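Side-chain contacts in hydrolase, alpha/beta hydrolase FOLD family (Staphylococcus aureus, PDB 2XMZ), which catalyses, as MenH, the formation of 2-succinyl-6-hydroxy-2,4-cyclohexadiene-1-carboxylate with loss of pyruvate, a step of menaquinone biosynthesis: residues R130-D133 with D134-K138; P156-Q159 with S160-E163; L177-P181 with H182-K186; N198-P201 with R202-E205; S241-G244 with H245-V249. One frame throughout, in Å; residues are numbered along the deposited sequence.

Contact 1: residues R130-D133 with D134-K138; sequences RLVD and DARAK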
loop_
_atom_site.group_PDB
_atom_site.type_symbol
_atom_site.label_atom_id
_atom_site.label_comp_id
_atom_site.label_asym_id
_atom_site.label_seq_id
_atom_site.Cartn_x
_atom_site.Cartn_y
_atom_site.Cartn_z
ATOM N N ARG A 130 -7.180 -14.961 -8.971
ATOM C CA ARG A 130 -8.497 -15.007 -8.344
ATOM C C ARG A 130 -8.725 -16.316 -7.625
ATOM O O ARG A 130 -9.135 -16.313 -6.473
ATOM C CB ARG A 130 -9.617 -14.785 -9.358
ATOM C CG ARG A 130 -9.852 -13.308 -9.654
ATOM C CD ARG A 130 -11.250 -13.063 -10.217
ATOM N NE ARG A 130 -11.498 -13.713 -11.498
ATOM C CZ ARG A 130 -11.087 -13.258 -12.677
ATOM N NH1 ARG A 130 -11.401 -13.919 -13.787
ATOM N NH2 ARG A 130 -10.366 -12.148 -12.750
ATOM N N LEU A 131 -8.466 -17.429 -8.311
ATOM C CA LEU A 131 -8.586 -18.767 -7.701
ATOM C C LEU A 131 -7.747 -18.909 -6.424
ATOM O O LEU A 131 -8.228 -19.423 -5.415
ATOM C CB LEU A 131 -8.207 -19.866 -8.694
ATOM C CG LEU A 131 -9.110 -20.139 -9.905
ATOM C CD1 LEU A 131 -8.331 -20.840 -11.026
ATOM C CD2 LEU A 131 -10.309 -21.007 -9.532
ATOM N N VAL A 132 -6.500 -18.459 -6.476
ATOM C CA VAL A 132 -5.604 -18.567 -5.336
ATOM C C VAL A 132 -6.103 -17.701 -4.178
ATOM O O VAL A 132 -6.172 -18.166 -3.048
ATOM C CB VAL A 132 -4.166 -18.164 -5.708
ATOM C CG1 VAL A 132 -3.314 -18.019 -4.461
ATOM C CG2 VAL A 132 -3.555 -19.198 -6.639
ATOM N N ASP A 133 -6.458 -16.450 -4.462
ATOM C CA ASP A 133 -6.985 -15.557 -3.424
ATOM C C ASP A 133 -8.340 -15.982 -2.900
ATOM O O ASP A 133 -8.620 -15.802 -1.711
ATOM C CB ASP A 133 -7.031 -14.123 -3.912
ATOM C CG ASP A 133 -5.659 -13.516 -4.003
ATOM O OD1 ASP A 133 -4.708 -14.073 -3.393
ATOM O OD2 ASP A 133 -5.539 -12.475 -4.659
ATOM N N ASP A 134 -9.165 -16.557 -3.776
ATOM C CA ASP A 134 -10.429 -17.158 -3.341
ATOM C C ASP A 134 -10.187 -18.367 -2.412
ATOM O O ASP A 134 -10.835 -18.490 -1.358
ATOM C CB ASP A 134 -11.309 -17.515 -4.545
ATOM C CG ASP A 134 -11.927 -16.263 -5.225
ATOM O OD1 ASP A 134 -11.658 -15.107 -4.805
ATOM O OD2 ASP A 134 -12.668 -16.437 -6.206
ATOM N N ALA A 135 -9.235 -19.225 -2.780
ATOM C CA ALA A 135 -8.827 -20.354 -1.920
ATOM C C ALA A 135 -8.310 -19.851 -0.561
ATOM O O ALA A 135 -8.700 -20.355 0.493
ATOM C CB ALA A 135 -7.774 -21.190 -2.608
ATOM N N ARG A 136 -7.426 -18.859 -0.610
ATOM C CA ARG A 136 -6.900 -18.219 0.590
ATOM C C ARG A 136 -8.015 -17.656 1.476
ATOM O O ARG A 136 -8.018 -17.893 2.690
ATOM C CB ARG A 136 -5.921 -17.118 0.226
ATOM C CG ARG A 136 -4.613 -17.592 -0.346
ATOM C CD ARG A 136 -3.705 -16.401 -0.506
ATOM N NE ARG A 136 -2.355 -16.809 -0.845
ATOM C CZ ARG A 136 -1.618 -16.267 -1.802
ATOM N NH1 ARG A 136 -2.072 -15.242 -2.528
ATOM N NH2 ARG A 136 -0.403 -16.730 -2.012
ATOM N N ALA A 137 -8.963 -16.929 0.868
ATOM C CA ALA A 137 -10.154 -16.451 1.601
ATOM C C ALA A 137 -10.925 -17.595 2.279
ATOM O O ALA A 137 -11.293 -17.491 3.443
ATOM C CB ALA A 137 -11.070 -15.629 0.690
ATOM N N LYS A 138 -11.153 -18.694 1.560
ATOM C CA LYS A 138 -11.806 -19.862 2.157
ATOM C C LYS A 138 -11.019 -20.392 3.362
ATOM O O LYS A 138 -11.605 -20.679 4.400
ATOM C CB LYS A 138 -12.040 -20.975 1.120
ATOM C CG LYS A 138 -13.220 -20.740 0.148
ATOM C CD LYS A 138 -12.982 -21.520 -1.148
ATOM C CE LYS A 138 -14.264 -22.142 -1.707
ATOM N NZ LYS A 138 -14.895 -21.246 -2.704
#

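Contact 2: residues P156-Q159 with S160-E163; sequences PLFQ and SQLE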
loop_
_atom_site.group_PDB
_atom_site.type_symbol
_atom_site.label_atom_id
_atom_site.label_comp_id
_atom_site.label_asym_id
_atom_site.label_seq_id
_atom_site.Cartn_x
_atom_site.Cartn_y
_atom_site.Cartn_z
ATOM N N PRO A 156 7.691 -17.299 -0.341
ATOM C CA PRO A 156 8.984 -16.817 -0.856
ATOM C C PRO A 156 9.066 -15.284 -0.894
ATOM O O PRO A 156 10.133 -14.710 -0.668
ATOM C CB PRO A 156 9.030 -17.383 -2.278
ATOM C CG PRO A 156 8.171 -18.603 -2.243
ATOM C CD PRO A 156 7.092 -18.338 -1.210
ATOM N N LEU A 157 7.934 -14.638 -1.165
ATOM C CA LEU A 157 7.853 -13.192 -1.188
ATOM C C LEU A 157 8.449 -12.575 0.076
ATOM O O LEU A 157 9.044 -11.498 0.020
ATOM C CB LEU A 157 6.393 -12.751 -1.338
ATOM C CG LEU A 157 6.102 -11.270 -1.595
ATOM C CD1 LEU A 157 6.876 -10.778 -2.811
ATOM C CD2 LEU A 157 4.597 -11.071 -1.773
ATOM N N PHE A 158 8.296 -13.272 1.206
ATOM C CA PHE A 158 8.712 -12.743 2.495
ATOM C C PHE A 158 9.985 -13.348 3.071
ATOM O O PHE A 158 10.317 -13.093 4.225
ATOM C CB PHE A 158 7.575 -12.879 3.496
ATOM C CG PHE A 158 6.329 -12.188 3.070
ATOM C CD1 PHE A 158 6.316 -10.808 2.899
ATOM C CD2 PHE A 158 5.160 -12.920 2.835
ATOM C CE1 PHE A 158 5.139 -10.148 2.499
ATOM C CE2 PHE A 158 3.994 -12.289 2.427
ATOM C CZ PHE A 158 3.985 -10.890 2.260
ATOM N N GLN A 159 10.708 -14.128 2.267
ATOM C CA GLN A 159 11.894 -14.831 2.754
ATOM C C GLN A 159 12.902 -13.889 3.433
ATOM O O GLN A 159 13.492 -14.233 4.459
ATOM C CB GLN A 159 12.553 -15.616 1.611
ATOM C CG GLN A 159 13.679 -16.505 2.041
ATOM C CD GLN A 159 14.220 -17.356 0.910
ATOM O OE1 GLN A 159 15.037 -18.259 1.138
ATOM N NE2 GLN A 159 13.769 -17.083 -0.316
ATOM N N SER A 160 13.069 -12.692 2.873
ATOM C CA SER A 160 14.015 -11.711 3.402
ATOM C C SER A 160 13.670 -11.283 4.838
ATOM O O SER A 160 14.550 -10.860 5.580
ATOM C CB SER A 160 14.077 -10.477 2.504
ATOM O OG SER A 160 12.865 -9.749 2.618
ATOM N N GLN A 161 12.409 -11.421 5.231
ATOM C CA GLN A 161 12.014 -11.072 6.606
ATOM C C GLN A 161 12.591 -12.002 7.669
ATOM O O GLN A 161 12.753 -11.599 8.822
ATOM C CB GLN A 161 10.493 -11.003 6.748
ATOM C CG GLN A 161 9.871 -9.870 5.938
ATOM C CD GLN A 161 8.402 -9.674 6.215
ATOM O OE1 GLN A 161 7.805 -10.368 7.061
ATOM N NE2 GLN A 161 7.798 -8.707 5.516
ATOM N N LEU A 162 12.904 -13.242 7.282
ATOM C CA LEU A 162 13.421 -14.244 8.222
ATOM C C LEU A 162 14.773 -13.809 8.789
ATOM O O LEU A 162 15.264 -14.359 9.784
ATOM C CB LEU A 162 13.544 -15.615 7.547
ATOM C CG LEU A 162 12.265 -16.218 6.964
ATOM C CD1 LEU A 162 12.624 -17.263 5.910
ATOM C CD2 LEU A 162 11.356 -16.815 8.055
ATOM N N GLU A 163 15.338 -12.792 8.150
ATOM C CA GLU A 163 16.609 -12.215 8.538
ATOM C C GLU A 163 16.473 -10.970 9.434
ATOM O O GLU A 163 17.476 -10.450 9.929
ATOM C CB GLU A 163 17.423 -11.882 7.278
ATOM C CG GLU A 163 18.067 -13.104 6.618
ATOM C CD GLU A 163 19.232 -13.637 7.420
ATOM O OE1 GLU A 163 19.009 -14.337 8.441
ATOM O OE2 GLU A 163 20.384 -13.355 7.026
HETATM O O HOH W 1 12.442 -12.008 0.091
HETATM O O HOH W 2 10.339 -9.789 1.535
#

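Contact 3: residues L177-P181 with H182-K186; sequences LSQSP and HKMAK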
loop_
_atom_site.group_PDB
_atom_site.type_symbol
_atom_site.label_atom_id
_atom_site.label_comp_id
_atom_site.label_asym_id
_atom_site.label_seq_id
_atom_site.Cartn_x
_atom_site.Cartn_y
_atom_site.Cartn_z
ATOM N N LEU A 177 -1.706 -11.171 13.052
ATOM C CA LEU A 177 -2.563 -11.983 13.937
ATOM C C LEU A 177 -3.749 -11.196 14.471
ATOM O O LEU A 177 -4.785 -11.770 14.849
ATOM C CB LEU A 177 -1.747 -12.566 15.098
ATOM C CG LEU A 177 -0.682 -13.628 14.748
ATOM C CD1 LEU A 177 0.102 -14.072 15.993
ATOM C CD2 LEU A 177 -1.301 -14.819 14.056
ATOM N N SER A 178 -3.609 -9.873 14.510
ATOM C CA SER A 178 -4.680 -9.044 15.036
ATOM C C SER A 178 -5.731 -8.751 13.971
ATOM O O SER A 178 -6.796 -8.231 14.284
ATOM C CB SER A 178 -4.134 -7.739 15.580
ATOM O OG SER A 178 -3.738 -6.935 14.495
ATOM N N GLN A 179 -5.453 -9.097 12.717
ATOM C CA GLN A 179 -6.445 -8.875 11.670
ATOM C C GLN A 179 -7.570 -9.875 11.820
ATOM O O GLN A 179 -7.358 -10.985 12.282
ATOM C CB GLN A 179 -5.819 -8.968 10.268
ATOM C CG GLN A 179 -4.687 -7.971 10.010
ATOM C CD GLN A 179 -5.053 -6.535 10.394
ATOM O OE1 GLN A 179 -6.149 -6.059 10.080
ATOM N NE2 GLN A 179 -4.124 -5.838 11.066
ATOM N N SER A 180 -8.780 -9.462 11.477
ATOM C CA SER A 180 -9.931 -10.360 11.500
ATOM C C SER A 180 -9.901 -11.264 10.258
ATOM O O SER A 180 -9.911 -10.750 9.123
ATOM C CB SER A 180 -11.194 -9.518 11.508
ATOM O OG SER A 180 -12.325 -10.347 11.473
ATOM N N PRO A 181 -9.849 -12.597 10.453
ATOM C CA PRO A 181 -9.762 -13.486 9.271
ATOM C C PRO A 181 -10.943 -13.386 8.299
ATOM O O PRO A 181 -10.733 -13.430 7.079
ATOM C CB PRO A 181 -9.673 -14.898 9.873
ATOM C CG PRO A 181 -10.139 -14.764 11.302
ATOM C CD PRO A 181 -9.763 -13.351 11.720
ATOM N N HIS A 182 -12.157 -13.223 8.822
ATOM C CA HIS A 182 -13.328 -13.023 7.962
ATOM C C HIS A 182 -13.208 -11.741 7.120
ATOM O O HIS A 182 -13.566 -11.725 5.921
ATOM C CB HIS A 182 -14.653 -13.126 8.765
ATOM C CG HIS A 182 -15.005 -11.882 9.527
ATOM N ND1 HIS A 182 -14.508 -11.609 10.786
ATOM C CD2 HIS A 182 -15.801 -10.833 9.205
ATOM C CE1 HIS A 182 -14.983 -10.444 11.206
ATOM N NE2 HIS A 182 -15.773 -9.954 10.266
ATOM N N LYS A 183 -12.664 -10.675 7.720
ATOM C CA LYS A 183 -12.414 -9.454 6.980
ATOM C C LYS A 183 -11.283 -9.607 5.975
ATOM O O LYS A 183 -11.378 -9.068 4.883
ATOM C CB LYS A 183 -12.149 -8.255 7.906
ATOM C CG LYS A 183 -13.358 -7.896 8.722
ATOM C CD LYS A 183 -13.176 -6.617 9.530
ATOM C CE LYS A 183 -14.450 -6.323 10.334
ATOM N NZ LYS A 183 -14.373 -4.985 10.970
ATOM N N MET A 184 -10.221 -10.338 6.341
ATOM C CA MET A 184 -9.136 -10.596 5.407
ATOM C C MET A 184 -9.673 -11.349 4.192
ATOM O O MET A 184 -9.312 -11.040 3.070
ATOM C CB MET A 184 -7.987 -11.360 6.095
ATOM C CG MET A 184 -7.322 -10.557 7.234
ATOM S SD MET A 184 -6.550 -9.018 6.583
ATOM C CE MET A 184 -7.838 -7.809 6.909
ATOM N N ALA A 185 -10.557 -12.312 4.433
ATOM C CA ALA A 185 -11.192 -13.069 3.353
ATOM C C ALA A 185 -11.985 -12.148 2.417
ATOM O O ALA A 185 -11.860 -12.245 1.195
ATOM C CB ALA A 185 -12.103 -14.170 3.932
ATOM N N LYS A 186 -12.768 -11.228 2.990
ATOM C CA LYS A 186 -13.562 -10.343 2.194
ATOM C C LYS A 186 -12.645 -9.413 1.411
ATOM O O LYS A 186 -12.885 -9.193 0.240
ATOM C CB LYS A 186 -14.609 -9.595 3.029
ATOM C CG LYS A 186 -15.536 -8.711 2.180
ATOM C CD LYS A 186 -16.609 -8.051 3.021
ATOM C CE LYS A 186 -17.412 -7.006 2.219
ATOM N NZ LYS A 186 -18.072 -7.608 1.024
#

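Contact 4: residues N198-P201 with R202-E205; sequences NLWP and RLKE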
loop_
_atom_site.group_PDB
_atom_site.type_symbol
_atom_site.label_atom_id
_atom_site.label_comp_id
_atom_site.label_asym_id
_atom_site.label_seq_id
_atom_site.Cartn_x
_atom_site.Cartn_y
_atom_site.Cartn_z
ATOM N N ASN A 198 -6.908 -4.370 -14.847
ATOM C CA ASN A 198 -5.551 -4.227 -15.372
ATOM C C ASN A 198 -5.272 -2.743 -15.636
ATOM O O ASN A 198 -5.711 -2.193 -16.655
ATOM C CB ASN A 198 -5.423 -5.034 -16.675
ATOM C CG ASN A 198 -4.182 -4.678 -17.473
ATOM O OD1 ASN A 198 -3.186 -4.224 -16.920
ATOM N ND2 ASN A 198 -4.236 -4.905 -18.781
ATOM N N LEU A 199 -4.528 -2.106 -14.734
ATOM C CA LEU A 199 -4.262 -0.654 -14.841
ATOM C C LEU A 199 -3.017 -0.328 -15.670
ATOM O O LEU A 199 -2.640 0.847 -15.819
ATOM C CB LEU A 199 -4.172 -0.014 -13.453
ATOM C CG LEU A 199 -5.423 -0.080 -12.571
ATOM C CD1 LEU A 199 -5.110 0.591 -11.235
ATOM C CD2 LEU A 199 -6.617 0.590 -13.232
ATOM N N TRP A 200 -2.385 -1.370 -16.211
ATOM C CA TRP A 200 -1.177 -1.211 -17.019
ATOM C C TRP A 200 -1.356 -0.191 -18.160
ATOM O O TRP A 200 -0.530 0.702 -18.305
ATOM C CB TRP A 200 -0.685 -2.572 -17.540
ATOM C CG TRP A 200 0.045 -3.359 -16.481
ATOM C CD1 TRP A 200 -0.462 -4.376 -15.718
ATOM C CD2 TRP A 200 1.401 -3.166 -16.045
ATOM N NE1 TRP A 200 0.505 -4.850 -14.855
ATOM C CE2 TRP A 200 1.654 -4.119 -15.030
ATOM C CE3 TRP A 200 2.425 -2.278 -16.408
ATOM C CZ2 TRP A 200 2.893 -4.211 -14.378
ATOM C CZ3 TRP A 200 3.653 -2.371 -15.757
ATOM C CH2 TRP A 200 3.878 -3.334 -14.768
ATOM N N PRO A 201 -2.450 -0.300 -18.949
ATOM C CA PRO A 201 -2.648 0.658 -20.051
ATOM C C PRO A 201 -3.093 2.076 -19.630
ATOM O O PRO A 201 -3.103 2.975 -20.460
ATOM C CB PRO A 201 -3.709 -0.018 -20.926
ATOM C CG PRO A 201 -4.448 -0.913 -20.017
ATOM C CD PRO A 201 -3.493 -1.348 -18.941
ATOM N N ARG A 202 -3.415 2.267 -18.352
ATOM C CA ARG A 202 -3.823 3.578 -17.822
ATOM C C ARG A 202 -2.697 4.268 -17.041
ATOM O O ARG A 202 -2.872 5.376 -16.577
ATOM C CB ARG A 202 -5.084 3.443 -16.940
ATOM C CG ARG A 202 -6.394 3.124 -17.713
ATOM C CD ARG A 202 -7.604 3.836 -17.063
ATOM N NE ARG A 202 -8.900 3.410 -17.594
ATOM C CZ ARG A 202 -9.498 3.926 -18.671
ATOM N NH1 ARG A 202 -10.681 3.455 -19.058
ATOM N NH2 ARG A 202 -8.926 4.914 -19.370
ATOM N N LEU A 203 -1.543 3.608 -16.883
ATOM C CA LEU A 203 -0.390 4.217 -16.177
ATOM C C LEU A 203 0.093 5.521 -16.803
ATOM O O LEU A 203 0.555 6.423 -16.089
ATOM C CB LEU A 203 0.799 3.244 -16.097
ATOM C CG LEU A 203 0.607 2.006 -15.219
ATOM C CD1 LEU A 203 1.911 1.212 -15.169
ATOM C CD2 LEU A 203 0.101 2.392 -13.800
ATOM N N LYS A 204 0.012 5.598 -18.133
ATOM C CA LYS A 204 0.388 6.796 -18.862
ATOM C C LYS A 204 -0.514 7.992 -18.547
ATOM O O LYS A 204 -0.142 9.122 -18.810
ATOM C CB LYS A 204 0.454 6.551 -20.385
ATOM C CG LYS A 204 -0.846 6.141 -21.037
ATOM C CD LYS A 204 -0.604 5.849 -22.511
ATOM C CE LYS A 204 -1.511 4.769 -23.017
ATOM N NZ LYS A 204 -2.936 5.182 -22.952
ATOM N N GLU A 205 -1.675 7.738 -17.948
ATOM C CA GLU A 205 -2.580 8.809 -17.580
ATOM C C GLU A 205 -2.109 9.513 -16.323
ATOM O O GLU A 205 -2.546 10.604 -16.042
ATOM C CB GLU A 205 -3.984 8.264 -17.338
ATOM C CG GLU A 205 -4.498 7.369 -18.456
ATOM C CD GLU A 205 -5.973 7.083 -18.296
ATOM O OE1 GLU A 205 -6.522 6.312 -19.102
ATOM O OE2 GLU A 205 -6.575 7.619 -17.343
HETATM O O HOH W 3 0.296 3.016 -19.570
#

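Contact 5: residues S241-G244 with H245-V249; sequences SATG and HTIHV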
loop_
_atom_site.group_PDB
_atom_site.type_symbol
_atom_site.label_atom_id
_atom_site.label_comp_id
_atom_site.label_asym_id
_atom_site.label_seq_id
_atom_site.Cartn_x
_atom_site.Cartn_y
_atom_site.Cartn_z
ATOM N N SER A 241 18.757 -1.421 -2.050
ATOM C CA SER A 241 19.722 -2.489 -1.783
ATOM C C SER A 241 19.328 -3.376 -0.620
ATOM O O SER A 241 18.849 -2.896 0.391
ATOM C CB SER A 241 21.084 -1.881 -1.440
ATOM O OG SER A 241 21.577 -1.118 -2.519
ATOM N N ALA A 242 19.573 -4.671 -0.767
ATOM C CA ALA A 242 19.531 -5.615 0.353
ATOM C C ALA A 242 18.206 -5.661 1.111
ATOM O O ALA A 242 18.187 -6.007 2.289
ATOM C CB ALA A 242 20.728 -5.367 1.319
ATOM N N THR A 243 17.105 -5.311 0.440
ATOM C CA THR A 243 15.770 -5.441 1.027
ATOM C C THR A 243 14.848 -6.255 0.138
ATOM O O THR A 243 15.036 -6.309 -1.067
ATOM C CB THR A 243 15.071 -4.069 1.307
ATOM O OG1 THR A 243 15.035 -3.291 0.106
ATOM C CG2 THR A 243 15.790 -3.299 2.400
ATOM N N GLY A 244 13.837 -6.862 0.754
ATOM C CA GLY A 244 12.781 -7.541 0.019
ATOM C C GLY A 244 11.557 -6.674 -0.181
ATOM O O GLY A 244 11.652 -5.468 -0.477
ATOM N N HIS A 245 10.401 -7.286 -0.008
ATOM C CA HIS A 245 9.144 -6.661 -0.384
ATOM C C HIS A 245 8.793 -5.460 0.505
ATOM O O HIS A 245 8.451 -4.383 0.002
ATOM C CB HIS A 245 8.032 -7.701 -0.329
ATOM C CG HIS A 245 6.796 -7.295 -1.058
ATOM N ND1 HIS A 245 6.751 -7.170 -2.431
ATOM C CD2 HIS A 245 5.546 -7.026 -0.611
ATOM C CE1 HIS A 245 5.529 -6.815 -2.795
ATOM N NE2 HIS A 245 4.774 -6.742 -1.715
ATOM N N THR A 246 8.884 -5.651 1.820
ATOM C CA THR A 246 8.483 -4.600 2.774
ATOM C C THR A 246 9.701 -3.749 3.142
ATOM O O THR A 246 10.231 -3.827 4.261
ATOM C CB THR A 246 7.825 -5.175 4.031
ATOM O OG1 THR A 246 6.997 -6.291 3.685
ATOM C CG2 THR A 246 6.982 -4.120 4.736
ATOM N N ILE A 247 10.116 -2.932 2.187
ATOM C CA ILE A 247 11.270 -2.055 2.339
ATOM C C ILE A 247 11.142 -1.153 3.570
ATOM O O ILE A 247 12.094 -1.025 4.338
ATOM C CB ILE A 247 11.461 -1.127 1.131
ATOM C CG1 ILE A 247 11.380 -1.886 -0.198
ATOM C CG2 ILE A 247 12.809 -0.377 1.257
ATOM C CD1 ILE A 247 11.176 -0.953 -1.404
ATOM N N HIS A 248 9.970 -0.552 3.776
ATOM C CA HIS A 248 9.800 0.419 4.883
ATOM C C HIS A 248 10.045 -0.196 6.254
ATOM O O HIS A 248 10.208 0.514 7.256
ATOM C CB HIS A 248 8.452 1.176 4.795
ATOM C CG HIS A 248 7.231 0.346 5.054
ATOM N ND1 HIS A 248 6.423 -0.123 4.045
ATOM C CD2 HIS A 248 6.641 -0.034 6.213
ATOM C CE1 HIS A 248 5.417 -0.806 4.566
ATOM N NE2 HIS A 248 5.517 -0.749 5.884
ATOM N N VAL A 249 10.074 -1.521 6.305
ATOM C CA VAL A 249 10.384 -2.222 7.559
ATOM C C VAL A 249 11.833 -2.739 7.613
ATOM O O VAL A 249 12.422 -2.824 8.690
ATOM C CB VAL A 249 9.402 -3.388 7.779
ATOM C CG1 VAL A 249 9.874 -4.287 8.882
ATOM C CG2 VAL A 249 8.038 -2.852 8.141
#

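Contact 1: residues R130-D133 with D134-K138
Midway along the helix 123-143, Asp133 and Arg136 form an i to i+3 salt bridge, with Val132 over one face of the guanidinium. Arg136 NH1 donates to Asp133 OD1 at 3.0 Å, but the N-H...O angle of 141° shows that the bond is bent. The acid is met nearly head-on along its C-O direction, while the carboxylate and guanidinium planes stand 35° apart. Val132 CG1 lies 3.5 Å above the guanidinium plane, over the centre, and 3.6 Å from Arg136 CZ. That branch is anti to the backbone N (chi1 169°), and the valine lies side by side with the arginine chain, which is extended from CG to NE and points the same way. Main-chain bonds of the regular i to i+4 kind fix the spacing, for example Arg136 N to Val132 O at 2.8 Å. Asp133 has a second cationic partner, Arg129, through OD2, so its charge is probably balanced by two arginines. Arg136 also touches Phe148 and Trp152 of the helix 145-152 and Leu188 of the helix 181-191, while Ala137 packs on Ala185 and Arg189 of the latter.

Contact 2: residues P156-Q159 with S160-E163
Phe158 and Gln161 touch along one flank of a 3-10 turn, their side chains running side by side in the same direction. The closest side-chain atoms are Phe158 CD1 and Gln161 NE2 at 3.7 Å, and the ring and amide planes are inclined by 46°, so the amide is not stacked flat on the ring. Behind them the backbone closes the turn: Gln161 N donates to Phe158 O at 2.9 Å, with the donor 47° out of the carbonyl plane. One residue on, the same i to i+3 spacing recurs as Leu162 N binds Gln159 O at 3.0 Å. Leu162 CD1 comes 4.1 Å from Gln159 CG, a light apolar contact between exposed residues.

Ser160 is tied to the preceding turn through water. One water donates both to Leu157 O at 2.6 Å and to Ser160 OG at 2.7 Å; a second accepts from Ser160 N at 2.9 Å and gives Leu157 O a weak bond. The hydroxyl is also hydrogen-bonded to Glu250. Further out, Arg176 makes a cation-pi contact with the Phe158 ring, Trp152 meets that ring with the planes at about 45°, and Gln161 packs on Ile172, Arg176 and Thr246. Leu157 touches Asp218 and His245. Successive i to i+3 bonds mark 3-10 geometry; here they form a connection between the helices 145-152 and 166-177, consistent with the helical cap that many alpha/beta hydrolases insert over the core sheet.

Contact 3: residues L177-P181 with H182-K186
Met184 N donates to Ser180 O at 2.8 Å, a nearly straight bond (159°) that opens the helix 181-191. Ser180 occupies the N-cap position, so this carbonyl belongs to the last residue before the helix and accepts the first i to i+4 bond; Ala185 N follows with Pro181 O at 2.9 Å. Pro181, the first helical residue, brings no N-H and so needs no acceptor there.

The side chain of Met184 continues the grip. Its CG comes within 3.2 Å of Ser180 O, and the chain then bends at chi2 (-62°) and again at the next torsion, bringing the sulfur back against the residue before the cap: Gln179 CB is 3.7 Å from Met184 CG and 3.8 Å from Met184 SD. Mainly the aliphatic part of Gln179 carries this packing. The amide group turns off, its chi2 near -49°, to Asp28 and Gly54 in other loops and to Gln175 O of the helix 166-177: NE2 binds Asp28 and Gln175 O, and OE1 binds Gly54 N. Lys183, extended beyond CG, lies along Ser180, with Lys183 CG 3.9 Å from Ser180 CB.

Met184 also touches Leu140 and His53. The chemistry is therefore divided within Gln179: its methylenes join the Met184 thioether in packing on the buried side of the helix start, whereas its amide, satisfied by hydrogen bonds at both ends, ties the segment before the helix to the loops around Asp28 and Gly54.

Contact 4: residues N198-P201 with R202-E205
Leu203 packs back onto Trp200 and Leu199 atom by atom. Its CB lies 3.6 Å from Trp200 O. At the next carbon, CG approaches the same oxygen and also Leu199 O, 3.5 Å away. Beyond the branch the methyls part: CD1 reaches the indole at Trp200 CE3, 3.7 Å off, and CD2 stays near Leu199 O. With CG anti to its own carbonyl carbon (chi1 -67°), Leu203 runs beside the tryptophan and points the same way, so the two side chains lie alongside one another.

Backbone i to i+3 bonds close the bend. Arg202 N donates to Leu199 O at 3.0 Å, with the donor 61° out of the carbonyl plane, and the link from Leu203 N to Trp200 O, 3.4 Å long, is weak. A water spans Trp200 O and Lys204 N, and the Lys204 side chain curls back to give Pro201 O a weak bond from NZ. Ahead of the bend, Trp200 N is held by Asn198 OD1 in an Asx turn.

Arg202 NH2 forms a salt bridge with Glu205 OE1 at 2.8 Å, in the guanidinium plane and on the syn lone pair of the acid. The indole N-H binds Gly119 O, and the ring packs on Ile224, Lys227, Met228 and Leu231 of the helix 219-231; Leu203 also reaches Leu98 and Pro118. The polar bonds across the bend are few and partly weak, which suggests that the buried apolar pair and the indole N-H contribute to holding this loop, together with backbone bonding between Leu199 and Pro118.

Contact 5: residues S241-G244 with H245-V249
Thr243 and Ile247 cross at about a right angle, the threonine hydroxyl resting against CG1 and CG2 of the isoleucine. Thr243 OG1 is 3.8 Å from Ile247 CG2 and 3.9 Å from Ile247 CG1, distances of van der Waals contact. The hydroxyl is turned between its backbone N and carbonyl carbon (chi1 55°), where it is also hydrogen-bonded to Ile240 O. Ile247 CG1 lies 3.6 Å from Gly244 O. No hydrogen bond joins the two segments. Gly244 O is buried here and has no polar partner in the model, while Gly244 N binds Glu250.

The chain then bends tightly: Thr246 is the centre of an inverse gamma turn, with a weak bond from Ile247 N to His245 O at 3.1 Å, and the helix 247-250 begins directly after. His245 points off from this fold, its CG anti to the backbone N (chi1 -163°), so that the ring stands clear of the Thr243-Ile247 pair and meets other partners. His245 ND1 is hydrogen-bonded to Asp218 OD2, His245 NE2 to Ser91 OG, and Phe221 lies edge-to-face with the ring. Thr246 CG2 sits 3.6 Å above the His248 ring plane, offset toward its rim, and Thr246 OG1 binds Tyr90 OH.

The two bonds of the imidazole are consistent with the Ser-His-Asp triad of alpha/beta hydrolases, with Ser91 probably on the GxSxG nucleophile elbow. The contact itself is apolar and hydroxyl packing, suggesting that bonds to residues outside, with light van der Waals contact, position the loop carrying His245.

Contact 5 is wholly buried, while the other four are partly buried and each mixes a buried side chain with exposed ones. Contacts 2 and 5 touch, their centres about 10 Å apart: Leu157 CD1 lies 3.6 Å from His245 ND1, so the lid turn meets the probable active-site loop. Contacts 1 and 3 also meet, where the helices 123-143 and 181-191 pack together. Contact 4 stands apart, about 25 Å or more from the centres of the rest. Chemistry follows place: charge pairs lie on a helix in contact 1 and a loop in contact 4, water joins turns in contacts 2 and 4, and contact 3 relies on helix-start backbone bonds.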